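Long-range contacts in homoserine O-acetyltransferase (Pseudomonas veronii, PDB 5EFZ), which hydrolyses ethyl acetate and other short acetate esters, a step in the bacterial breakdown of small methyl ketones: residues K288-I293 with K318-S323; Y164-K169 with R292-T297. All blocks are in the same frame, centred on the assembly; numbering follows the deposited sequence.

Interaction 1. Residues K288-I293 with K318-S323; sequences KALGRI and KMIPNS. With EDO (1,2-ethanediol), chain H.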
ATOM      1  N   LYS A 288      29.989   1.450   0.081  1.00 26.97           N
ATOM      2  CA  LYS A 288      31.109   2.388  -0.041  1.00 29.76           C
ATOM      3  C   LYS A 288      30.669   3.826   0.211  1.00 27.47           C
ATOM      4  O   LYS A 288      31.362   4.579   0.892  1.00 27.60           O
ATOM      5  CB  LYS A 288      31.748   2.293  -1.424  1.00 34.84           C
ATOM      6  CG  LYS A 288      33.013   3.087  -1.528  1.00 41.44           C
ATOM      7  CD  LYS A 288      33.661   2.945  -2.887  1.00 48.13           C
ATOM      8  CE  LYS A 288      34.874   3.857  -2.999  1.00 54.91           C
ATOM      9  NZ  LYS A 288      35.491   3.814  -4.369  1.00 59.19           N
ATOM     10  N   ALA A 289      29.523   4.201  -0.347  1.00 24.00           N
ATOM     11  CA  ALA A 289      28.946   5.529  -0.134  1.00 23.34           C
ATOM     12  C   ALA A 289      28.596   5.782   1.327  1.00 26.16           C
ATOM     13  O   ALA A 289      28.936   6.832   1.874  1.00 26.36           O
ATOM     14  CB  ALA A 289      27.676   5.714  -0.996  1.00 21.24           C
ATOM     15  N   LEU A 290      27.867   4.851   1.946  1.00 22.07           N
ATOM     16  CA  LEU A 290      27.489   5.028   3.343  1.00 22.79           C
ATOM     17  C   LEU A 290      28.705   4.954   4.280  1.00 23.57           C
ATOM     18  O   LEU A 290      28.694   5.547   5.363  1.00 24.44           O
ATOM     19  CB  LEU A 290      26.441   3.982   3.762  1.00 21.36           C
ATOM     20  CG  LEU A 290      25.101   4.170   3.045  1.00 20.63           C
ATOM     21  CD1 LEU A 290      24.076   3.091   3.461  1.00 22.51           C
ATOM     22  CD2 LEU A 290      24.508   5.579   3.266  1.00 19.09           C
ATOM     23  N   GLY A 291      29.731   4.222   3.865  1.00 24.77           N
ATOM     24  CA  GLY A 291      30.976   4.132   4.624  1.00 25.98           C
ATOM     25  C   GLY A 291      31.734   5.448   4.685  1.00 28.84           C
ATOM     26  O   GLY A 291      32.619   5.614   5.541  1.00 29.94           O
ATOM     27  N   ARG A 292      31.415   6.377   3.777  1.00 26.06           N
ATOM     28  CA  ARG A 292      32.015   7.726   3.774  1.00 29.47           C
ATOM     29  C   ARG A 292      31.470   8.633   4.894  1.00 26.41           C
ATOM     30  O   ARG A 292      32.076   9.664   5.224  1.00 25.39           O
ATOM     31  CB  ARG A 292      31.766   8.421   2.421  1.00 32.71           C
ATOM     32  CG  ARG A 292      32.695   7.964   1.320  1.00 41.02           C
ATOM     33  CD  ARG A 292      32.242   8.436  -0.066  1.00 46.94           C
ATOM     34  NE  ARG A 292      31.911   9.858  -0.126  1.00 51.60           N
ATOM     35  CZ  ARG A 292      31.945  10.587  -1.243  1.00 55.91           C
ATOM     36  NH1 ARG A 292      32.336  10.035  -2.395  1.00 56.61           N
ATOM     37  NH2 ARG A 292      31.626  11.877  -1.204  1.00 56.24           N
ATOM     38  N   ILE A 293      30.321   8.271   5.445  1.00 23.93           N
ATOM     39  CA  ILE A 293      29.657   9.135   6.406  1.00 22.10           C
ATOM     40  C   ILE A 293      30.488   9.246   7.686  1.00 23.65           C
ATOM     41  O   ILE A 293      30.862   8.240   8.259  1.00 23.21           O
ATOM     42  CB  ILE A 293      28.248   8.619   6.739  1.00 21.35           C
ATOM     43  CG1 ILE A 293      27.369   8.700   5.488  1.00 18.25           C
ATOM     44  CG2 ILE A 293      27.684   9.417   7.924  1.00 20.98           C
ATOM     45  CD1 ILE A 293      25.948   8.184   5.715  1.00 16.79           C
ATOM     46  N   LYS A 318      23.038  -0.569   9.062  1.00 21.40           N
ATOM     47  CA  LYS A 318      24.123  -1.516   9.287  1.00 25.56           C
ATOM     48  C   LYS A 318      25.378  -1.152   8.532  1.00 25.01           C
ATOM     49  O   LYS A 318      26.455  -1.612   8.889  1.00 24.55           O
ATOM     50  CB  LYS A 318      23.673  -2.927   8.903  1.00 27.64           C
ATOM     51  CG  LYS A 318      22.619  -3.497   9.853  1.00 31.18           C
ATOM     52  CD  LYS A 318      22.283  -4.933   9.472  1.00 36.08           C
ATOM     53  CE  LYS A 318      21.167  -5.509  10.326  1.00 39.13           C
ATOM     54  NZ  LYS A 318      20.695  -6.790   9.695  1.00 43.92           N
ATOM     55  N   MET A 319      25.244  -0.328   7.490  1.00 22.10           N
ATOM     56  CA  MET A 319      26.376   0.081   6.649  1.00 24.15           C
ATOM     57  C   MET A 319      26.965   1.458   7.011  1.00 24.14           C
ATOM     58  O   MET A 319      27.939   1.912   6.396  1.00 24.99           O
ATOM     59  CB  MET A 319      25.956   0.092   5.165  1.00 26.91           C
ATOM     60  CG  MET A 319      25.681  -1.299   4.591  1.00 28.61           C
ATOM     61  SD  MET A 319      25.149  -1.175   2.866  1.00 36.81           S
ATOM     62  CE  MET A 319      25.019  -2.907   2.429  1.00 85.77           C
ATOM     63  N   ILE A 320      26.364   2.124   7.993  1.00 21.44           N
ATOM     64  CA  ILE A 320      26.803   3.470   8.388  1.00 21.95           C
ATOM     65  C   ILE A 320      27.624   3.409   9.689  1.00 23.50           C
ATOM     66  O   ILE A 320      27.101   3.078  10.754  1.00 25.04           O
ATOM     67  CB  ILE A 320      25.612   4.424   8.596  1.00 22.22           C
ATOM     68  CG1 ILE A 320      24.728   4.460   7.341  1.00 22.81           C
ATOM     69  CG2 ILE A 320      26.116   5.825   8.926  1.00 22.00           C
ATOM     70  CD1 ILE A 320      23.408   5.236   7.537  1.00 21.81           C
ATOM     71  N   PRO A 321      28.915   3.738   9.612  1.00 26.21           N
ATOM     72  CA  PRO A 321      29.724   3.569  10.832  1.00 31.44           C
ATOM     73  C   PRO A 321      29.332   4.592  11.889  1.00 35.72           C
ATOM     74  O   PRO A 321      28.883   5.645  11.459  1.00 38.06           O
ATOM     75  CB  PRO A 321      31.151   3.803  10.344  1.00 33.50           C
ATOM     76  CG  PRO A 321      31.007   4.631   9.103  1.00 31.78           C
ATOM     77  CD  PRO A 321      29.691   4.261   8.472  1.00 26.36           C
ATOM     78  N   ASN A 322      29.423   4.281  13.186  1.00 38.15           N
ATOM     79  CA  ASN A 322      29.147   5.275  14.241  1.00 43.72           C
ATOM     80  C   ASN A 322      27.637   5.438  14.524  1.00 42.04           C
ATOM     81  O   ASN A 322      27.245   6.014  15.534  1.00 50.51           O
ATOM     82  CB  ASN A 322      29.780   6.636  13.848  1.00 59.75           C
ATOM     83  CG  ASN A 322      29.898   7.614  14.995  1.00 60.93           C
ATOM     84  OD1 ASN A 322      29.670   7.276  16.159  1.00 61.40           O
ATOM     85  ND2 ASN A 322      30.245   8.860  14.660  1.00 59.28           N
ATOM     86  N   SER A 323      26.797   4.891  13.655  1.00 31.22           N
ATOM     87  CA  SER A 323      25.360   5.183  13.659  1.00 24.64           C
ATOM     88  C   SER A 323      24.560   4.387  14.691  1.00 24.32           C
ATOM     89  O   SER A 323      25.068   3.443  15.290  1.00 22.82           O
ATOM     90  CB  SER A 323      24.776   4.924  12.270  1.00 25.11           C
ATOM     91  OG  SER A 323      24.794   3.536  11.954  1.00 23.17           O
TER
HETATM   92  C1  EDO H 402      17.748  -5.956   7.381  1.00 49.04           C
HETATM   93  O1  EDO H 402      19.178  -6.071   7.487  1.00 49.14           O
HETATM   94  C2  EDO H 402      17.079  -7.082   8.164  1.00 50.26           C
HETATM   95  O2  EDO H 402      15.719  -6.710   8.454  1.00 49.46           O

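Interaction 2. Residues Y164-K169 with R292-T297; sequences YPDFVK and RIKAKT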
ATOM      1  N   TYR A 164      29.317  15.729   1.635  1.00 23.26           N
ATOM      2  CA  TYR A 164      30.180  16.599   2.415  1.00 24.96           C
ATOM      3  C   TYR A 164      30.435  16.046   3.824  1.00 25.56           C
ATOM      4  O   TYR A 164      29.942  16.593   4.823  1.00 26.93           O
ATOM      5  CB  TYR A 164      29.567  17.993   2.510  1.00 25.63           C
ATOM      6  CG  TYR A 164      29.245  18.648   1.192  1.00 26.22           C
ATOM      7  CD1 TYR A 164      27.930  18.797   0.781  1.00 25.89           C
ATOM      8  CD2 TYR A 164      30.251  19.153   0.378  1.00 28.62           C
ATOM      9  CE1 TYR A 164      27.620  19.406  -0.392  1.00 28.73           C
ATOM     10  CE2 TYR A 164      29.944  19.772  -0.826  1.00 30.50           C
ATOM     11  CZ  TYR A 164      28.627  19.885  -1.199  1.00 30.64           C
ATOM     12  OH  TYR A 164      28.297  20.497  -2.374  1.00 34.16           O
ATOM     13  N   PRO A 165      31.205  14.959   3.918  1.00 25.09           N
ATOM     14  CA  PRO A 165      31.164  14.229   5.196  1.00 26.31           C
ATOM     15  C   PRO A 165      31.702  14.988   6.406  1.00 26.91           C
ATOM     16  O   PRO A 165      31.163  14.819   7.497  1.00 26.24           O
ATOM     17  CB  PRO A 165      32.000  12.976   4.918  1.00 30.30           C
ATOM     18  CG  PRO A 165      32.688  13.208   3.634  1.00 31.96           C
ATOM     19  CD  PRO A 165      31.948  14.240   2.873  1.00 27.03           C
ATOM     20  N   ASP A 166      32.721  15.817   6.236  1.00 24.97           N
ATOM     21  CA  ASP A 166      33.197  16.638   7.355  1.00 27.06           C
ATOM     22  C   ASP A 166      32.253  17.793   7.751  1.00 27.01           C
ATOM     23  O   ASP A 166      32.243  18.262   8.896  1.00 26.56           O
ATOM     24  CB  ASP A 166      34.571  17.224   7.007  1.00 31.03           C
ATOM     25  CG  ASP A 166      35.683  16.190   7.100  1.00 38.31           C
ATOM     26  OD1 ASP A 166      35.753  15.459   8.116  1.00 38.73           O
ATOM     27  OD2 ASP A 166      36.476  16.092   6.148  1.00 42.14           O
ATOM     28  N   PHE A 167      31.465  18.252   6.800  1.00 26.33           N
ATOM     29  CA  PHE A 167      30.589  19.390   7.008  1.00 24.25           C
ATOM     30  C   PHE A 167      29.449  19.030   7.980  1.00 22.53           C
ATOM     31  O   PHE A 167      28.968  19.878   8.732  1.00 22.42           O
ATOM     32  CB  PHE A 167      30.025  19.825   5.643  1.00 24.73           C
ATOM     33  CG  PHE A 167      29.583  21.270   5.563  1.00 23.95           C
ATOM     34  CD1 PHE A 167      28.309  21.653   5.984  1.00 24.51           C
ATOM     35  CD2 PHE A 167      30.421  22.228   5.009  1.00 25.61           C
ATOM     36  CE1 PHE A 167      27.878  23.005   5.853  1.00 24.69           C
ATOM     37  CE2 PHE A 167      30.015  23.567   4.885  1.00 26.62           C
ATOM     38  CZ  PHE A 167      28.738  23.952   5.308  1.00 24.52           C
ATOM     39  N   VAL A 168      29.007  17.770   7.941  1.00 20.69           N
ATOM     40  CA  VAL A 168      27.827  17.347   8.684  1.00 21.96           C
ATOM     41  C   VAL A 168      28.278  16.669   9.979  1.00 21.79           C
ATOM     42  O   VAL A 168      28.837  15.568   9.948  1.00 21.43           O
ATOM     43  CB  VAL A 168      26.941  16.399   7.814  1.00 19.54           C
ATOM     44  CG1 VAL A 168      25.666  15.960   8.560  1.00 17.88           C
ATOM     45  CG2 VAL A 168      26.596  17.086   6.459  1.00 17.25           C
ATOM     46  N   LYS A 169      28.069  17.335  11.115  1.00 18.84           N
ATOM     47  CA  LYS A 169      28.553  16.758  12.381  1.00 22.14           C
ATOM     48  C   LYS A 169      27.608  15.669  12.904  1.00 20.59           C
ATOM     49  O   LYS A 169      28.066  14.732  13.586  1.00 19.25           O
ATOM     50  CB  LYS A 169      28.745  17.846  13.445  1.00 23.80           C
ATOM     51  CG  LYS A 169      29.727  18.960  13.036  1.00 25.11           C
ATOM     52  CD  LYS A 169      31.051  18.342  12.556  1.00 27.10           C
ATOM     53  CE  LYS A 169      32.072  19.415  12.208  1.00 28.72           C
ATOM     54  NZ  LYS A 169      33.376  18.862  11.711  1.00 30.07           N
ATOM     55  N   ARG A 292      31.415   6.377   3.777  1.00 26.06           N
ATOM     56  CA  ARG A 292      32.015   7.726   3.774  1.00 29.47           C
ATOM     57  C   ARG A 292      31.470   8.633   4.894  1.00 26.41           C
ATOM     58  O   ARG A 292      32.076   9.664   5.224  1.00 25.39           O
ATOM     59  CB  ARG A 292      31.766   8.421   2.421  1.00 32.71           C
ATOM     60  CG  ARG A 292      32.695   7.964   1.320  1.00 41.02           C
ATOM     61  CD  ARG A 292      32.242   8.436  -0.066  1.00 46.94           C
ATOM     62  NE  ARG A 292      31.911   9.858  -0.126  1.00 51.60           N
ATOM     63  CZ  ARG A 292      31.945  10.587  -1.243  1.00 55.91           C
ATOM     64  NH1 ARG A 292      32.336  10.035  -2.395  1.00 56.61           N
ATOM     65  NH2 ARG A 292      31.626  11.877  -1.204  1.00 56.24           N
ATOM     66  N   ILE A 293      30.321   8.271   5.445  1.00 23.93           N
ATOM     67  CA  ILE A 293      29.657   9.135   6.406  1.00 22.10           C
ATOM     68  C   ILE A 293      30.488   9.246   7.686  1.00 23.65           C
ATOM     69  O   ILE A 293      30.862   8.240   8.259  1.00 23.21           O
ATOM     70  CB  ILE A 293      28.248   8.619   6.739  1.00 21.35           C
ATOM     71  CG1 ILE A 293      27.369   8.700   5.488  1.00 18.25           C
ATOM     72  CG2 ILE A 293      27.684   9.417   7.924  1.00 20.98           C
ATOM     73  CD1 ILE A 293      25.948   8.184   5.715  1.00 16.79           C
ATOM     74  N   LYS A 294      30.800  10.474   8.102  1.00 24.26           N
ATOM     75  CA  LYS A 294      31.496  10.721   9.362  1.00 26.62           C
ATOM     76  C   LYS A 294      30.564  11.254  10.461  1.00 26.59           C
ATOM     77  O   LYS A 294      30.900  11.203  11.660  1.00 25.05           O
ATOM     78  CB  LYS A 294      32.642  11.718   9.142  1.00 26.55           C
ATOM     79  CG  LYS A 294      33.730  11.165   8.229  1.00 32.13           C
ATOM     80  CD  LYS A 294      34.817  12.182   7.928  1.00 34.61           C
ATOM     81  CE  LYS A 294      35.728  12.392   9.083  1.00 40.95           C
ATOM     82  NZ  LYS A 294      36.901  13.222   8.668  1.00 44.82           N
ATOM     83  N   ALA A 295      29.414  11.778  10.046  1.00 23.72           N
ATOM     84  CA  ALA A 295      28.418  12.330  10.971  1.00 23.69           C
ATOM     85  C   ALA A 295      27.950  11.290  11.964  1.00 22.14           C
ATOM     86  O   ALA A 295      27.711  10.145  11.586  1.00 22.85           O
ATOM     87  CB  ALA A 295      27.178  12.871  10.205  1.00 19.22           C
ATOM     88  N   LYS A 296      27.767  11.698  13.218  1.00 20.68           N
ATOM     89  CA  LYS A 296      27.011  10.863  14.164  1.00 19.22           C
ATOM     90  C   LYS A 296      25.599  10.775  13.669  1.00 18.49           C
ATOM     91  O   LYS A 296      24.886  11.791  13.593  1.00 19.71           O
ATOM     92  CB  LYS A 296      27.064  11.451  15.588  1.00 21.67           C
ATOM     93  CG  LYS A 296      26.359  10.603  16.680  1.00 33.92           C
ATOM     94  CD  LYS A 296      27.047   9.255  16.838  1.00 37.33           C
ATOM     95  CE  LYS A 296      26.296   8.315  17.801  1.00 41.78           C
ATOM     96  NZ  LYS A 296      26.899   6.933  17.857  1.00 41.11           N
ATOM     97  N   THR A 297      25.158   9.567  13.308  1.00 18.56           N
ATOM     98  CA  THR A 297      23.892   9.432  12.585  1.00 18.45           C
ATOM     99  C   THR A 297      22.843   8.553  13.285  1.00 16.84           C
ATOM    100  O   THR A 297      23.151   7.434  13.694  1.00 20.83           O
ATOM    101  CB  THR A 297      24.149   8.831  11.172  1.00 22.76           C
ATOM    102  OG1 THR A 297      25.124   9.628  10.496  1.00 22.33           O
ATOM    103  CG2 THR A 297      22.868   8.780  10.350  1.00 22.79           C
TER
HETATM  104  O   HOH W   1      29.250  12.730   7.233  1.00 20.61           O

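Interaction 1. Residues K288-I293 with K318-S323
I320 lies across L290 and I293, each of its two arms meeting one of them. With chi1 at -55°, I320 CG1 lies beside the backbone N and meets L290 CB at 4.0 Å, while I320 CG2, anti to that N, sits 4.0 Å from I293 CD1 and touches I293 CG2 as well. The chains cross obliquely. Isoleucine suits this buried position because its two arms reach two neighbours at once. L290 holds CG beside its own N (chi1 -67°), which carries CD1 to M319 CB at 3.9 Å; beyond CB the extended methionine chain leads away. P321 lies against backbone oxygens, its CD 3.5 Å from L290 O and its CG 3.7 Å from I293 O. Proline fits the second position of the type II turn I320-S323, and N322 accepts the positive phi (82°) that follows. S323 OG secures the turn with a short 2.6 Å hydrogen bond to I320 O, approaching from above the carbonyl plane. An alanine in place of I320 would remove both arms and would probably loosen the packing of L290 and I293 against this loop. The contact joins the end of helix 286-290 to the loop between helix 310-317 and strand 324-325; I293 packs on A161 and V162 of helix 152-163, and I320 reaches Y158 of that helix and V299 of strand 296-300.

Interaction 2. Residues Y164-K169 with R292-T297
A bridging water is gripped by two hydrogen bonds: it donates to P165 O, 2.8 Å from the water oxygen, and accepts from K294 N at 2.9 Å. It joins two loops that lead into neighbouring parallel strands, 170-174 and 296-300, of the alpha/beta-hydrolase sheet. Where the loops converge, K296 N gives a hydrogen bond to K169 O at 3.1 Å, fairly straight (150° at the hydrogen) though coming from above the carbonyl plane. K296 also bonds through its backbone to A171, so it is paired with the residues flanking position 170, as in a regular parallel sheet. A295 comes so near here that its CB lies 3.2 Å from V168 O and also touches V168 CG1; the small methyl suits a buried spot that a longer side chain could hardly share. P165, whose ring suits the helix-like torsions of 165-167, a loop lacking regular helical bonds, sets CB 3.3 Å from R292 O. Toward solvent, a salt bridge joins the loops: K294 bends at chi3 (75°) to bring NZ within 2.6 Å of D166 OD1, using the syn lone pair of that oxygen. The opposite charges suit this exposed place, the long lysine chain spanning the gap to the short aspartate. K169 curls back on its own loop, its NZ 3.1 Å from D166 O in a hydrogen bond lying in the carbonyl plane. At the start of strand 296-300, T297 OG1 turns back to A295 O, a 2.9 Å hydrogen bond that arrives 62° out of the carbonyl plane.

Interactions 1 and 2 have their centres about 9 Å apart and share R292 and I293, in the connection between helix 286-290 and strand 296-300. Along the chain 164-169 comes first, then 288-297, then 318-323. Their loops enter three successive parallel strands, 170-174, 296-300 and 324-325, at one edge of the sheet, where 324-325 is the outermost strand within this chain. N322 O and K296 NZ, 2.5 Å apart, probably form a hydrogen bond that links the contacts directly. Both lie where strands begin, whereas catalytic residues of alpha/beta hydrolases follow the C-terminal ends of strands; they thus belong to the framework, away from the inferred triad of S151, D305 and H334.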